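Local coordinates for protein 5'-methylthioadenosine nucleosidase / s-adenosylhomocysteine nucleosidase (PDB 4PR3) that is a nucleosidase of the phosphorylase superfamily, with an alpha/beta fold built round a mixed sheet and adenine bound in its pocket, at residues V100-Y108 with E130-V138; L184-D192 with I210-V221. One frame throughout, in Å; residues are numbered along the deposited sequence.

Contact 1 (V100-Y108 with E130-V138). With PO4 (phosphate ion), chain D.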
loop_
_atom_site.group_PDB
_atom_site.type_symbol
_atom_site.label_atom_id
_atom_site.label_comp_id
_atom_site.label_asym_id
_atom_site.label_seq_id
_atom_site.Cartn_x
_atom_site.Cartn_y
_atom_site.Cartn_z
ATOM N N VAL A 100 6.756 22.781 -11.183
ATOM C CA VAL A 100 5.623 22.162 -10.499
ATOM C C VAL A 100 4.516 21.741 -11.472
ATOM O O VAL A 100 4.176 22.474 -12.399
ATOM C CB VAL A 100 5.054 23.101 -9.407
ATOM C CG1 VAL A 100 4.906 24.518 -9.945
ATOM C CG2 VAL A 100 3.730 22.579 -8.876
ATOM N N TYR A 101 3.969 20.548 -11.259
ATOM C CA TYR A 101 2.947 19.998 -12.141
ATOM C C TYR A 101 1.775 19.449 -11.336
ATOM O O TYR A 101 1.963 18.910 -10.247
ATOM C CB TYR A 101 3.537 18.867 -12.990
ATOM C CG TYR A 101 4.627 19.305 -13.944
ATOM C CD1 TYR A 101 5.921 19.548 -13.495
ATOM C CD2 TYR A 101 4.365 19.464 -15.296
ATOM C CE1 TYR A 101 6.915 19.946 -14.364
ATOM C CE2 TYR A 101 5.352 19.863 -16.173
ATOM C CZ TYR A 101 6.623 20.102 -15.703
ATOM O OH TYR A 101 7.607 20.497 -16.575
ATOM N N GLN A 102 0.568 19.579 -11.875
ATOM C CA GLN A 102 -0.593 18.925 -11.284
ATOM C C GLN A 102 -0.783 17.577 -11.962
ATOM O O GLN A 102 -0.521 17.434 -13.154
ATOM C CB GLN A 102 -1.849 19.784 -11.413
ATOM C CG GLN A 102 -2.309 20.027 -12.836
ATOM C CD GLN A 102 -3.525 20.928 -12.906
ATOM O OE1 GLN A 102 -4.486 20.753 -12.157
ATOM N NE2 GLN A 102 -3.485 21.907 -13.802
ATOM N N VAL A 103 -1.221 16.584 -11.197
ATOM C CA VAL A 103 -1.287 15.219 -11.697
ATOM C C VAL A 103 -2.579 14.981 -12.461
ATOM O O VAL A 103 -3.671 15.041 -11.895
ATOM C CB VAL A 103 -1.210 14.205 -10.542
ATOM C CG1 VAL A 103 -1.118 12.791 -11.086
ATOM C CG2 VAL A 103 -0.026 14.519 -9.648
ATOM N N SER A 104 -2.439 14.707 -13.755
ATOM C CA SER A 104 -3.580 14.450 -14.625
ATOM C C SER A 104 -4.058 13.010 -14.491
ATOM O O SER A 104 -5.255 12.731 -14.546
ATOM C CB SER A 104 -3.220 14.762 -16.079
ATOM O OG SER A 104 -2.127 13.975 -16.524
ATOM N N SER A 105 -3.109 12.094 -14.331
ATOM C CA SER A 105 -3.426 10.685 -14.154
ATOM C C SER A 105 -2.311 9.981 -13.400
ATOM O O SER A 105 -1.163 10.423 -13.427
ATOM C CB SER A 105 -3.645 10.015 -15.503
ATOM O OG SER A 105 -2.469 10.078 -16.280
ATOM N N VAL A 106 -2.651 8.884 -12.730
ATOM C CA VAL A 106 -1.669 8.137 -11.955
ATOM C C VAL A 106 -1.751 6.640 -12.251
ATOM O O VAL A 106 -2.819 6.108 -12.551
ATOM C CB VAL A 106 -1.817 8.407 -10.431
ATOM C CG1 VAL A 106 -3.068 7.759 -9.887
ATOM C CG2 VAL A 106 -0.588 7.922 -9.671
ATOM N N SER A 107 -0.606 5.973 -12.192
ATOM C CA SER A 107 -0.551 4.535 -12.389
ATOM C C SER A 107 0.353 3.900 -11.332
ATOM O O SER A 107 1.111 4.597 -10.657
ATOM C CB SER A 107 -0.068 4.206 -13.802
ATOM O OG SER A 107 1.173 4.832 -14.073
ATOM N N TYR A 108 0.251 2.582 -11.189
ATOM C CA TYR A 108 0.987 1.837 -10.174
ATOM C C TYR A 108 1.975 0.911 -10.874
ATOM O O TYR A 108 1.581 -0.109 -11.436
ATOM C CB TYR A 108 -0.017 1.012 -9.367
ATOM C CG TYR A 108 0.517 0.286 -8.153
ATOM C CD1 TYR A 108 1.706 0.666 -7.540
ATOM C CD2 TYR A 108 -0.181 -0.788 -7.619
ATOM C CE1 TYR A 108 2.176 -0.007 -6.424
ATOM C CE2 TYR A 108 0.280 -1.464 -6.513
ATOM C CZ TYR A 108 1.455 -1.074 -5.919
ATOM O OH TYR A 108 1.898 -1.762 -4.814
ATOM N N GLU A 130 -5.484 0.887 -16.316
ATOM C CA GLU A 130 -4.089 0.911 -15.900
ATOM C C GLU A 130 -3.663 2.331 -15.570
ATOM O O GLU A 130 -2.817 2.554 -14.711
ATOM C CB GLU A 130 -3.186 0.346 -16.991
ATOM C CG GLU A 130 -1.733 0.291 -16.587
ATOM C CD GLU A 130 -0.820 0.877 -17.633
ATOM O OE1 GLU A 130 -0.533 0.175 -18.627
ATOM O OE2 GLU A 130 -0.392 2.038 -17.463
ATOM N N THR A 131 -4.258 3.289 -16.265
ATOM C CA THR A 131 -3.984 4.696 -16.023
ATOM C C THR A 131 -5.254 5.362 -15.508
ATOM O O THR A 131 -6.276 5.384 -16.189
ATOM C CB THR A 131 -3.483 5.387 -17.303
ATOM O OG1 THR A 131 -2.151 4.943 -17.591
ATOM C CG2 THR A 131 -3.476 6.891 -17.136
ATOM N N VAL A 132 -5.193 5.887 -14.290
ATOM C CA VAL A 132 -6.386 6.415 -13.643
ATOM C C VAL A 132 -6.421 7.933 -13.682
ATOM O O VAL A 132 -5.597 8.597 -13.052
ATOM C CB VAL A 132 -6.487 5.952 -12.184
ATOM C CG1 VAL A 132 -7.855 6.301 -11.621
ATOM C CG2 VAL A 132 -6.231 4.456 -12.085
ATOM N N GLU A 133 -7.384 8.469 -14.427
ATOM C CA GLU A 133 -7.572 9.910 -14.539
ATOM C C GLU A 133 -7.952 10.515 -13.197
ATOM O O GLU A 133 -8.842 10.013 -12.516
ATOM C CB GLU A 133 -8.669 10.221 -15.559
ATOM C CG GLU A 133 -8.329 9.826 -16.980
ATOM C CD GLU A 133 -7.186 10.641 -17.543
ATOM O OE1 GLU A 133 -7.178 11.872 -17.329
ATOM O OE2 GLU A 133 -6.294 10.051 -18.192
ATOM N N LEU A 134 -7.272 11.590 -12.815
ATOM C CA LEU A 134 -7.689 12.366 -11.654
ATOM C C LEU A 134 -8.786 13.342 -12.087
ATOM O O LEU A 134 -8.779 13.826 -13.222
ATOM C CB LEU A 134 -6.496 13.093 -11.020
ATOM C CG LEU A 134 -5.431 12.199 -10.362
ATOM C CD1 LEU A 134 -4.673 12.945 -9.269
ATOM C CD2 LEU A 134 -6.037 10.917 -9.804
ATOM N N PRO A 135 -9.739 13.626 -11.186
ATOM C CA PRO A 135 -10.949 14.380 -11.549
ATOM C C PRO A 135 -10.754 15.863 -11.880
ATOM O O PRO A 135 -11.623 16.428 -12.538
ATOM C CB PRO A 135 -11.829 14.242 -10.299
ATOM C CG PRO A 135 -10.861 14.051 -9.181
ATOM C CD PRO A 135 -9.751 13.220 -9.769
ATOM N N PHE A 136 -9.661 16.482 -11.448
ATOM C CA PHE A 136 -9.579 17.943 -11.493
ATOM C C PHE A 136 -8.485 18.536 -12.381
ATOM O O PHE A 136 -7.430 17.939 -12.585
ATOM C CB PHE A 136 -9.445 18.505 -10.078
ATOM C CG PHE A 136 -10.597 18.158 -9.185
ATOM C CD1 PHE A 136 -11.898 18.237 -9.653
ATOM C CD2 PHE A 136 -10.381 17.735 -7.884
ATOM C CE1 PHE A 136 -12.964 17.915 -8.835
ATOM C CE2 PHE A 136 -11.443 17.410 -7.064
ATOM C CZ PHE A 136 -12.738 17.500 -7.540
ATOM N N ARG A 137 -8.768 19.726 -12.902
ATOM C CA ARG A 137 -7.802 20.511 -13.657
ATOM C C ARG A 137 -7.870 21.959 -13.199
ATOM O O ARG A 137 -8.910 22.602 -13.316
ATOM C CB ARG A 137 -8.093 20.437 -15.158
ATOM C CG ARG A 137 -8.007 19.037 -15.751
ATOM C CD ARG A 137 -6.608 18.459 -15.621
ATOM N NE ARG A 137 -6.531 17.122 -16.200
ATOM C CZ ARG A 137 -6.751 15.997 -15.526
ATOM N NH1 ARG A 137 -7.057 16.036 -14.235
ATOM N NH2 ARG A 137 -6.663 14.829 -16.144
ATOM N N VAL A 138 -6.762 22.469 -12.673
ATOM C CA VAL A 138 -6.694 23.857 -12.241
ATOM C C VAL A 138 -5.897 24.669 -13.255
ATOM O O VAL A 138 -4.799 24.275 -13.650
ATOM C CB VAL A 138 -6.047 23.978 -10.845
ATOM C CG1 VAL A 138 -5.884 25.439 -10.448
ATOM C CG2 VAL A 138 -6.879 23.228 -9.815
HETATM P P PO4 D . 4.140 3.277 -15.971
HETATM O O1 PO4 D . 3.185 2.464 -15.127
HETATM O O2 PO4 D . 5.383 3.556 -15.163
HETATM O O3 PO4 D . 4.514 2.502 -17.214
HETATM O O4 PO4 D . 3.484 4.585 -16.358
HETATM O O HOH W 1 -5.341 18.728 -10.698
HETATM O O HOH W 2 0.976 5.811 -16.960
#
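Val106 and Val132 form a hydrogen-bonded antiparallel pair that adds the short strand 132-133 to the mixed sheet of this phosphorylase-superfamily fold. Val106 N reaches Val132 O at 3.0 Å, and Val132 N returns to Val106 O, also at 3.0 Å. Both valine side chains lie on the sheet face covered by Leu174 of helix 170-180. The next pair, Ser105 with Glu133, is non-hydrogen-bonded and turns its side chains to the other face.

At Ser104 the 100-108 strand turns a corner, and its carbonyl takes two donors. Leu134 N approaches Ser104 O at 2.9 Å from 37° above the carbonyl plane. Arg137 NH2 adds a weak bond to Ser104 O at 3.0 Å. The Arg137 chain bends back at chi2 to lay one guanidinium face over Ser104 CA. Glu133 OE1 meets the guanidinium edge in plane and forms a salt bridge to Arg137 NH2 at 3.2 Å. Arg137 NH1 donates to Leu134 O and Phe136 O, so the group is held from several sides. Leu134 CD1 packs against Val103 CB at 3.9 Å, the two side chains meeting at a slant.

Before the corner, at Gln102, a side-chain amide takes over from main-chain pairing. Gln102 CG sits between its own backbone N and carbonyl carbon (chi1 64°), and the extended chain carries the amide to Val138. Val138 N donates to Gln102 OE1 at 2.9 Å, nearly straight at 173° and on a lone pair. Gln102 NE2 donates an N-H to Val138 O at 2.7 Å and also hydrogen-bonds Ile141 O. The amide is thus held at both ends. A water molecule donates to both Gln102 OE1 and Phe136 O.

Contact 2 (L184-D192 with I210-V221). With ADE (adenine), chain C.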
loop_
_atom_site.group_PDB
_atom_site.type_symbol
_atom_site.label_atom_id
_atom_site.label_comp_id
_atom_site.label_asym_id
_atom_site.label_seq_id
_atom_site.Cartn_x
_atom_site.Cartn_y
_atom_site.Cartn_z
ATOM N N LEU A 184 -9.371 13.270 -5.069
ATOM C CA LEU A 184 -7.952 13.527 -4.839
ATOM C C LEU A 184 -7.368 14.483 -5.883
ATOM O O LEU A 184 -7.726 14.425 -7.057
ATOM C CB LEU A 184 -7.172 12.208 -4.853
ATOM C CG LEU A 184 -5.643 12.302 -4.792
ATOM C CD1 LEU A 184 -5.170 12.685 -3.400
ATOM C CD2 LEU A 184 -4.995 11.009 -5.251
ATOM N N LEU A 185 -6.468 15.356 -5.442
ATOM C CA LEU A 185 -5.744 16.251 -6.343
ATOM C C LEU A 185 -4.246 16.182 -6.044
ATOM O O LEU A 185 -3.829 16.388 -4.907
ATOM C CB LEU A 185 -6.260 17.682 -6.185
ATOM C CG LEU A 185 -5.726 18.798 -7.089
ATOM C CD1 LEU A 185 -6.800 19.859 -7.270
ATOM C CD2 LEU A 185 -4.453 19.427 -6.529
ATOM N N GLY A 186 -3.441 15.853 -7.050
ATOM C CA GLY A 186 -1.996 15.836 -6.881
ATOM C C GLY A 186 -1.241 17.073 -7.341
ATOM O O GLY A 186 -1.653 17.752 -8.279
ATOM N N LEU A 187 -0.107 17.336 -6.694
ATOM C CA LEU A 187 0.830 18.378 -7.113
ATOM C C LEU A 187 2.257 17.882 -6.906
ATOM O O LEU A 187 2.601 17.428 -5.818
ATOM C CB LEU A 187 0.614 19.669 -6.319
ATOM C CG LEU A 187 -0.674 20.467 -6.534
ATOM C CD1 LEU A 187 -0.726 21.656 -5.582
ATOM C CD2 LEU A 187 -0.801 20.931 -7.980
ATOM N N ARG A 188 3.088 17.976 -7.938
ATOM C CA ARG A 188 4.456 17.467 -7.859
ATOM C C ARG A 188 5.482 18.423 -8.459
ATOM O O ARG A 188 5.365 18.820 -9.619
ATOM C CB ARG A 188 4.555 16.118 -8.571
ATOM C CG ARG A 188 3.812 14.997 -7.882
ATOM C CD ARG A 188 4.501 14.615 -6.591
ATOM N NE ARG A 188 3.584 13.975 -5.658
ATOM C CZ ARG A 188 3.948 13.485 -4.481
ATOM N NH1 ARG A 188 5.216 13.555 -4.100
ATOM N NH2 ARG A 188 3.046 12.923 -3.688
ATOM N N GLY A 189 6.479 18.805 -7.663
ATOM C CA GLY A 189 7.633 19.515 -8.189
ATOM C C GLY A 189 8.722 18.535 -8.585
ATOM O O GLY A 189 8.890 17.504 -7.940
ATOM N N ILE A 190 9.500 18.867 -9.611
ATOM C CA ILE A 190 10.523 17.942 -10.090
ATOM C C ILE A 190 11.856 18.220 -9.411
ATOM O O ILE A 190 12.490 19.245 -9.652
ATOM C CB ILE A 190 10.675 18.004 -11.622
ATOM C CG1 ILE A 190 9.462 17.361 -12.284
ATOM C CG2 ILE A 190 11.914 17.255 -12.072
ATOM C CD1 ILE A 190 9.304 15.912 -11.898
ATOM N N SER A 191 12.258 17.295 -8.546
ATOM C CA SER A 191 13.453 17.458 -7.728
ATOM C C SER A 191 14.713 16.818 -8.311
ATOM O O SER A 191 15.815 17.063 -7.816
ATOM C CB SER A 191 13.199 16.908 -6.321
ATOM O OG SER A 191 12.775 15.556 -6.373
ATOM N N ASP A 192 14.556 16.029 -9.372
ATOM C CA ASP A 192 15.650 15.198 -9.869
ATOM C C ASP A 192 15.271 14.421 -11.122
ATOM O O ASP A 192 14.132 14.472 -11.579
ATOM C CB ASP A 192 16.112 14.215 -8.786
ATOM C CG ASP A 192 14.978 13.358 -8.256
ATOM O OD1 ASP A 192 14.242 13.835 -7.366
ATOM O OD2 ASP A 192 14.824 12.210 -8.728
ATOM N N ILE A 210 11.481 24.128 -4.964
ATOM C CA ILE A 210 10.307 23.266 -5.047
ATOM C C ILE A 210 9.226 23.726 -4.074
ATOM O O ILE A 210 8.051 23.799 -4.435
ATOM C CB ILE A 210 10.664 21.790 -4.760
ATOM C CG1 ILE A 210 11.736 21.299 -5.735
ATOM C CG2 ILE A 210 9.430 20.906 -4.847
ATOM C CD1 ILE A 210 11.270 21.234 -7.176
ATOM N N ASP A 211 9.633 24.049 -2.849
ATOM C CA ASP A 211 8.710 24.511 -1.812
ATOM C C ASP A 211 8.006 25.819 -2.181
ATOM O O ASP A 211 6.831 26.005 -1.871
ATOM C CB ASP A 211 9.442 24.659 -0.474
ATOM C CG ASP A 211 8.722 25.585 0.494
ATOM O OD1 ASP A 211 7.712 25.159 1.094
ATOM O OD2 ASP A 211 9.173 26.739 0.662
ATOM N N GLU A 212 8.723 26.718 -2.847
ATOM C CA GLU A 212 8.151 28.003 -3.238
ATOM C C GLU A 212 7.191 27.867 -4.421
ATOM O O GLU A 212 6.133 28.496 -4.453
ATOM C CB GLU A 212 9.257 29.009 -3.560
ATOM C CG GLU A 212 8.745 30.381 -3.977
ATOM C CD GLU A 212 9.865 31.364 -4.261
ATOM O OE1 GLU A 212 10.981 31.168 -3.731
ATOM O OE2 GLU A 212 9.632 32.332 -5.017
ATOM N N LYS A 213 7.561 27.042 -5.393
ATOM C CA LYS A 213 6.714 26.824 -6.562
ATOM C C LYS A 213 5.489 25.985 -6.214
ATOM O O LYS A 213 4.425 26.148 -6.806
ATOM C CB LYS A 213 7.513 26.174 -7.692
ATOM C CG LYS A 213 8.529 27.104 -8.336
ATOM C CD LYS A 213 9.351 26.381 -9.387
ATOM C CE LYS A 213 10.307 27.326 -10.102
ATOM N NZ LYS A 213 9.591 28.323 -10.946
ATOM N N LEU A 214 5.647 25.089 -5.245
ATOM C CA LEU A 214 4.543 24.264 -4.771
ATOM C C LEU A 214 3.527 25.116 -4.014
ATOM O O LEU A 214 2.321 24.875 -4.080
ATOM C CB LEU A 214 5.073 23.151 -3.867
ATOM C CG LEU A 214 4.633 21.715 -4.144
ATOM C CD1 LEU A 214 4.661 21.420 -5.626
ATOM C CD2 LEU A 214 5.538 20.746 -3.397
ATOM N N ALA A 215 4.023 26.115 -3.291
ATOM C CA ALA A 215 3.154 27.017 -2.550
ATOM C C ALA A 215 2.356 27.885 -3.520
ATOM O O ALA A 215 1.188 28.195 -3.281
ATOM C CB ALA A 215 3.967 27.874 -1.594
ATOM N N GLY A 216 2.992 28.273 -4.619
ATOM C CA GLY A 216 2.319 29.034 -5.653
ATOM C C GLY A 216 1.186 28.237 -6.266
ATOM O O GLY A 216 0.109 28.771 -6.524
ATOM N N ALA A 217 1.426 26.949 -6.491
ATOM C CA ALA A 217 0.406 26.066 -7.042
ATOM C C ALA A 217 -0.750 25.879 -6.067
ATOM O O ALA A 217 -1.911 25.862 -6.470
ATOM C CB ALA A 217 1.010 24.722 -7.412
ATOM N N VAL A 218 -0.427 25.741 -4.785
ATOM C CA VAL A 218 -1.440 25.564 -3.748
ATOM C C VAL A 218 -2.369 26.769 -3.695
ATOM O O VAL A 218 -3.588 26.620 -3.587
ATOM C CB VAL A 218 -0.800 25.303 -2.363
ATOM C CG1 VAL A 218 -1.818 25.473 -1.246
ATOM C CG2 VAL A 218 -0.188 23.913 -2.320
ATOM N N ALA A 219 -1.787 27.961 -3.793
ATOM C CA ALA A 219 -2.558 29.197 -3.861
ATOM C C ALA A 219 -3.570 29.179 -5.011
ATOM O O ALA A 219 -4.705 29.633 -4.855
ATOM C CB ALA A 219 -1.630 30.390 -3.990
ATOM N N ARG A 220 -3.163 28.647 -6.158
ATOM C CA ARG A 220 -4.050 28.587 -7.315
ATOM C C ARG A 220 -5.149 27.543 -7.139
ATOM O O ARG A 220 -6.251 27.700 -7.662
ATOM C CB ARG A 220 -3.262 28.313 -8.598
ATOM C CG ARG A 220 -2.049 29.208 -8.768
ATOM C CD ARG A 220 -1.409 29.026 -10.128
ATOM N NE ARG A 220 -2.152 29.737 -11.159
ATOM C CZ ARG A 220 -1.848 30.956 -11.589
ATOM N NH1 ARG A 220 -0.804 31.599 -11.080
ATOM N NH2 ARG A 220 -2.583 31.529 -12.531
ATOM N N VAL A 221 -4.849 26.477 -6.405
ATOM C CA VAL A 221 -5.838 25.434 -6.161
ATOM C C VAL A 221 -6.920 25.920 -5.202
ATOM O O VAL A 221 -8.111 25.744 -5.461
ATOM C CB VAL A 221 -5.197 24.141 -5.610
ATOM C CG1 VAL A 221 -6.273 23.119 -5.272
ATOM C CG2 VAL A 221 -4.211 23.564 -6.616
HETATM N N9 ADE C . 10.424 11.398 -5.579
HETATM C C8 ADE C . 11.362 12.321 -5.950
HETATM N N7 ADE C . 12.241 11.863 -6.808
HETATM C C5 ADE C . 11.854 10.549 -7.014
HETATM C C6 ADE C . 12.381 9.519 -7.818
HETATM N N6 ADE C . 13.459 9.666 -8.594
HETATM N N1 ADE C . 11.756 8.324 -7.792
HETATM C C2 ADE C . 10.678 8.175 -7.013
HETATM N N3 ADE C . 10.093 9.067 -6.215
HETATM C C4 ADE C . 10.737 10.245 -6.262
#
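Gly189 has no side chain, and Ile210 lies directly against its backbone. The CA atoms of Gly189 and Ile210 are only 5.6 Å apart, whereas those of Leu185 and Val221 are 9.2 Å apart. Strand 184-192 and helix 210-221 run nearly antiparallel, at 159°, as a helix packed on the central sheet of an alpha/beta fold.

Ile210 CG2 rests 4.0 Å from Gly189 CA. Its other branch carries CD1 on toward the Ile190 carbonyl. One turn along, Leu214 CD1 comes to 3.8 Å from Gly189 N.

Toward the start of the strand, Leu187 and Leu185 reach across the wider gap. The Leu187 tip, CD1, lies 4.0 Å from Ala217 CB. It also touches the CG2 branches of Val218 and Val221, and the Leu187 and Val218 side chains are nearly perpendicular. With CG anti to the backbone N (chi1 -176°), Leu185 carries its CD1 out to Val221 CG1 at 3.9 Å. These two side chains lie alongside, pointing opposite ways.

Arg188 points to the other side of the strand, where its guanidinium binds Ser89 O and Ser86 OG. The far end of the strand enters the adenine pocket. There Asp192 OD2 accepts a nearly straight bond (178°) from adenine N6 at 2.9 Å, and Ser191 OG lies near adenine C8.

The strand meets the helix mainly through buried aliphatic groups, with no hydrogen bonds between them. The interface therefore probably rests on burial of apolar groups and close van der Waals fit, while directed polar bonds serve the pocket.

In the fold
Contact 2 is wholly buried. Contact 1 is partly buried, and its charged residues lie toward the surface. The two meet in one sheet, where strands 100-108 and 184-192 are antiparallel neighbours. Tyr101 O probably accepts a hydrogen bond from Arg188 N at 2.7 Å, and Val103 N probably donates to Gly186 O. Val100 also packs on Lys213 and Leu214, so strand 100-108 touches the helix of contact 2. Their chemistry differs: contact 1 relies on main-chain and amide hydrogen bonds plus a salt bridge, contact 2 on aliphatic packing. Helix 170-180 covers the valines of contact 1, while helix 207-226 supplies the packing of contact 2.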